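PDB 2X4G: nucleoside-diphosphate-sugar epimerase from Pseudomonas aeruginosa, which probably acts as an NAD(P)-dependent nucleoside-diphosphate-sugar epimerase or related oxidoreductase of the epimerase/dehydratase family. Local coordinates for residues E237-T242 with R312-F317; M183-L188 with D325-A330. All coordinates share one frame; numbering follows the deposited sequence.

Interaction 1: E237-T242 with R312-F317; sequences ERYLLT and REELGF
The line from Tyr-239 CA to Thr-242 CA lies 30° from that from Glu-314 CA to Phe-317 CA, which spans the last residues of helix 309-315 and the turn after it, and the CA atoms of Leu-241 and Phe-317 lie 7.7 Å apart. Tyr-239 gives the largest share of buried surface. Its OH donates a hydrogen bond of 2.7 Å to Glu-314 OE2. The hydroxyl meets this oxygen from above the carboxylate plane, and ring and carboxylate planes stand 76° apart. Leu-315 covers one face of the same ring. Its CD2 makes a CH-pi contact 4.2 Å from the ring centroid, displaced toward the rim, while CD1 packs on Tyr-239 CD2 at 3.8 Å. Two residues further along the strand, Leu-241 CD2 touches Phe-317 CD1 at 4.0 Å. CG of Phe-317 is anti to the backbone N (chi1 173°). The CE1 edge of its ring faces Thr-242 O. Between Leu-315 and Phe-317, Gly-316 has positive phi and ends the helical turn. Arg-234 forms a salt bridge with Glu-314 OE1, giving the carboxylate a second partner. Helix 219-232 adds Leu-226, Met-228 and Ala-229 to the apolar cluster. The arrangement is a helix end packed on a strand of the central sheet, in an epimerase/dehydratase protein with a Rossmann-type nucleotide-binding fold.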
# COMPACT_ATOMS: atom_id res chain seq x y z
N GLU A 237 -10.09 21.48 27.24
CA GLU A 237 -9.90 22.32 26.06
C GLU A 237 -8.74 21.86 25.17
O GLU A 237 -7.79 21.22 25.64
CB GLU A 237 -9.65 23.76 26.49
CG GLU A 237 -10.80 24.42 27.26
CD GLU A 237 -12.08 24.45 26.46
OE1 GLU A 237 -13.14 24.06 27.00
OE2 GLU A 237 -12.02 24.84 25.27
N ARG A 238 -8.81 22.18 23.89
CA ARG A 238 -7.70 21.97 22.95
C ARG A 238 -6.88 23.25 22.83
O ARG A 238 -7.42 24.36 23.00
CB ARG A 238 -8.21 21.58 21.56
CG ARG A 238 -9.31 20.53 21.60
CD ARG A 238 -9.43 19.72 20.33
NE ARG A 238 -10.29 20.37 19.34
CZ ARG A 238 -11.01 19.74 18.41
NH1 ARG A 238 -11.01 18.41 18.30
NH2 ARG A 238 -11.75 20.45 17.58
N TYR A 239 -5.59 23.11 22.56
CA TYR A 239 -4.75 24.27 22.28
C TYR A 239 -3.81 23.95 21.13
O TYR A 239 -2.92 23.11 21.25
CB TYR A 239 -3.95 24.68 23.51
CG TYR A 239 -4.82 25.18 24.62
CD1 TYR A 239 -5.30 24.32 25.59
CD2 TYR A 239 -5.20 26.51 24.67
CE1 TYR A 239 -6.10 24.79 26.62
CE2 TYR A 239 -6.01 26.98 25.69
CZ TYR A 239 -6.45 26.11 26.66
OH TYR A 239 -7.26 26.60 27.66
N LEU A 240 -4.05 24.63 20.01
CA LEU A 240 -3.18 24.55 18.86
C LEU A 240 -1.85 25.31 19.12
O LEU A 240 -1.83 26.49 19.51
CB LEU A 240 -3.89 25.12 17.64
CG LEU A 240 -5.01 24.27 17.05
CD1 LEU A 240 -5.85 25.11 16.09
CD2 LEU A 240 -4.39 23.04 16.32
N LEU A 241 -0.74 24.58 18.93
CA LEU A 241 0.59 25.09 19.18
C LEU A 241 1.22 25.20 17.80
O LEU A 241 1.58 24.21 17.22
CB LEU A 241 1.34 24.13 20.11
CG LEU A 241 0.65 23.83 21.46
CD1 LEU A 241 1.40 22.79 22.26
CD2 LEU A 241 0.48 25.11 22.30
N THR A 242 1.31 26.43 17.29
CA THR A 242 1.56 26.68 15.87
C THR A 242 2.83 27.46 15.68
O THR A 242 3.29 28.13 16.59
CB THR A 242 0.43 27.51 15.25
OG1 THR A 242 0.39 28.80 15.87
CG2 THR A 242 -0.90 26.86 15.47
N ARG A 312 -1.90 31.68 22.52
CA ARG A 312 -1.28 32.94 22.83
C ARG A 312 -1.97 33.70 23.96
O ARG A 312 -1.33 34.14 24.89
CB ARG A 312 -1.29 33.82 21.60
CG ARG A 312 -0.57 35.14 21.80
CD ARG A 312 -0.62 35.98 20.57
NE ARG A 312 0.64 36.68 20.42
CZ ARG A 312 1.47 36.54 19.39
NH1 ARG A 312 1.18 35.73 18.38
NH2 ARG A 312 2.60 37.23 19.37
N GLU A 313 -3.29 33.86 23.85
CA GLU A 313 -4.04 34.63 24.83
C GLU A 313 -4.16 33.90 26.17
O GLU A 313 -3.96 34.48 27.22
CB GLU A 313 -5.41 34.99 24.25
CG GLU A 313 -5.29 35.86 22.96
CD GLU A 313 -6.64 36.37 22.42
OE1 GLU A 313 -7.01 35.99 21.27
OE2 GLU A 313 -7.33 37.15 23.13
N GLU A 314 -4.44 32.61 26.12
CA GLU A 314 -4.62 31.84 27.34
C GLU A 314 -3.32 31.36 27.93
O GLU A 314 -3.10 31.50 29.12
CB GLU A 314 -5.53 30.64 27.07
CG GLU A 314 -6.87 31.07 26.47
CD GLU A 314 -8.01 30.12 26.78
OE1 GLU A 314 -9.07 30.27 26.14
OE2 GLU A 314 -7.87 29.22 27.65
N LEU A 315 -2.44 30.82 27.10
CA LEU A 315 -1.21 30.18 27.62
C LEU A 315 -0.01 31.12 27.70
O LEU A 315 0.93 30.84 28.41
CB LEU A 315 -0.83 28.94 26.80
CG LEU A 315 -1.99 27.97 26.56
CD1 LEU A 315 -1.58 26.80 25.70
CD2 LEU A 315 -2.56 27.51 27.90
N GLY A 316 -0.07 32.24 27.00
CA GLY A 316 1.09 33.07 26.80
C GLY A 316 2.01 32.50 25.72
O GLY A 316 3.13 32.98 25.54
N PHE A 317 1.54 31.49 24.98
CA PHE A 317 2.42 30.83 24.04
C PHE A 317 2.36 31.35 22.61
O PHE A 317 1.29 31.53 22.04
CB PHE A 317 2.17 29.33 23.98
CG PHE A 317 2.96 28.67 22.89
CD1 PHE A 317 2.41 28.51 21.63
CD2 PHE A 317 4.27 28.29 23.11
CE1 PHE A 317 3.14 27.93 20.62
CE2 PHE A 317 5.01 27.72 22.10
CZ PHE A 317 4.45 27.55 20.85

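Interaction 2: M183-L188 with D325-A330; sequences MVLGEL and DTLLRA
Leu-185 and Leu-327 make the apolar part of this contact, with Leu-185 CD1 4.0 Å from Leu-327 CD2. Leu-327 also packs on helix 248-259. Two methyl groups of the helix rest on backbone carbonyls. Thr-326 CG2 lies 3.2 Å from Leu-185 O, and Ala-330 CB lies 3.4 Å from Gly-186 O. Here the chain leaves strand 176-185 and passes close to the helix, with 4.4 Å between the CA atoms of Glu-187 and Ala-330.

Glu-187 and Arg-329 meet through their aliphatic and carboxylate atoms. Glu-187 CD is 3.7 Å from Arg-329 CD. The charged groups do not touch: Glu-187 OE2 stays 5.0 Å from Arg-329 NE. The carboxylate and guanidinium planes are 66° apart.

The polar link is a water. It accepts from Glu-187 N and from Arg-329 NH1, each at 3.2 Å, and lies in the guanidinium plane at its edge. NH1 also forms a salt bridge with Asp-218, whose OD1 is hydrogen-bonded to Thr-326 OG1 as well.

The chemistry implies a join held by packing and one bridging water, with Asp-218 as the main partner of the arginine and any Glu-187 attraction probably secondary.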
# COMPACT_ATOMS: atom_id res chain seq x y z
N MET A 183 2.91 20.36 12.41
CA MET A 183 4.01 19.49 12.01
C MET A 183 5.29 19.94 12.74
O MET A 183 5.77 21.05 12.51
CB MET A 183 4.19 19.57 10.50
CG MET A 183 5.02 18.45 9.89
SD MET A 183 5.66 18.86 8.25
CE MET A 183 6.68 17.42 7.92
N VAL A 184 5.81 19.09 13.62
CA VAL A 184 6.97 19.40 14.46
C VAL A 184 8.29 19.13 13.74
O VAL A 184 8.53 18.02 13.28
CB VAL A 184 6.93 18.58 15.76
CG1 VAL A 184 8.13 18.89 16.64
CG2 VAL A 184 5.62 18.86 16.51
N LEU A 185 9.15 20.13 13.63
CA LEU A 185 10.44 19.98 12.94
C LEU A 185 11.55 20.53 13.83
O LEU A 185 11.37 21.59 14.44
CB LEU A 185 10.43 20.74 11.60
CG LEU A 185 9.65 20.13 10.44
CD1 LEU A 185 9.62 21.13 9.31
CD2 LEU A 185 10.26 18.82 9.97
N GLY A 186 12.68 19.82 13.89
CA GLY A 186 13.80 20.29 14.70
C GLY A 186 14.88 19.27 14.91
O GLY A 186 14.96 18.28 14.22
N GLU A 187 15.74 19.51 15.89
CA GLU A 187 16.80 18.54 16.21
C GLU A 187 16.30 17.42 17.14
O GLU A 187 15.25 17.53 17.78
CB GLU A 187 18.01 19.24 16.80
CG GLU A 187 17.74 20.04 18.05
CD GLU A 187 18.98 20.73 18.60
OE1 GLU A 187 20.06 20.62 17.98
OE2 GLU A 187 18.87 21.40 19.65
N LEU A 188 17.08 16.36 17.21
CA LEU A 188 16.76 15.18 18.01
C LEU A 188 15.63 14.33 17.42
O LEU A 188 14.88 13.76 18.16
CB LEU A 188 16.44 15.57 19.47
CG LEU A 188 17.40 16.58 20.13
CD1 LEU A 188 17.04 16.85 21.58
CD2 LEU A 188 18.86 16.17 20.01
N ASP A 325 16.07 29.02 10.96
CA ASP A 325 16.87 28.59 12.10
C ASP A 325 16.44 27.18 12.51
O ASP A 325 17.27 26.37 12.89
CB ASP A 325 16.74 29.57 13.27
CG ASP A 325 17.23 30.97 12.91
OD1 ASP A 325 18.44 31.23 12.96
OD2 ASP A 325 16.40 31.84 12.58
N THR A 326 15.15 26.89 12.40
CA THR A 326 14.62 25.57 12.74
C THR A 326 15.07 24.57 11.71
O THR A 326 15.64 23.54 12.06
CB THR A 326 13.11 25.57 12.74
OG1 THR A 326 12.66 26.46 13.76
CG2 THR A 326 12.58 24.20 12.99
N LEU A 327 14.83 24.87 10.45
CA LEU A 327 15.27 24.00 9.38
C LEU A 327 16.78 23.78 9.38
O LEU A 327 17.21 22.71 9.02
CB LEU A 327 14.86 24.50 8.00
CG LEU A 327 13.39 24.78 7.77
CD1 LEU A 327 13.22 25.26 6.34
CD2 LEU A 327 12.57 23.54 8.08
N LEU A 328 17.58 24.79 9.75
CA LEU A 328 19.04 24.59 9.83
C LEU A 328 19.47 23.71 11.01
O LEU A 328 20.47 23.00 10.92
CB LEU A 328 19.80 25.91 9.88
CG LEU A 328 20.15 26.46 8.49
CD1 LEU A 328 20.57 27.92 8.54
CD2 LEU A 328 21.23 25.61 7.85
N ARG A 329 18.73 23.74 12.10
CA ARG A 329 19.15 23.06 13.31
C ARG A 329 18.86 21.58 13.12
O ARG A 329 19.65 20.73 13.52
CB ARG A 329 18.39 23.61 14.50
CG ARG A 329 19.11 23.50 15.83
CD ARG A 329 18.20 23.92 16.97
NE ARG A 329 17.76 25.30 16.78
CZ ARG A 329 16.49 25.73 16.78
NH1 ARG A 329 15.46 24.92 17.00
NH2 ARG A 329 16.27 27.02 16.58
N ALA A 330 17.73 21.30 12.49
CA ALA A 330 17.38 19.97 12.07
C ALA A 330 18.41 19.46 11.09
O ALA A 330 19.00 18.39 11.27
CB ALA A 330 15.99 19.96 11.43
O HOH W 1 14.70 21.93 17.67

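Along the chain, strand 176-185 comes first and supplies 183-188 at its end. Strand 238-247 follows and supplies 237-242. The two strands are parallel neighbours in the central sheet. Helix 309-315 then returns to 237-242, so interaction 1 closes a loop whose ends are 70 residues apart. Helix 323-336 is the next helix and returns to 183-188. Interaction 2 therefore closes the outer loop, with ends 137 residues apart, and interaction 1 is nested inside it. The contacts do not touch; their centres are 21 Å apart and their nearest atoms about 6 Å. Together they tie two successive C-terminal helices to adjacent strands of one sheet.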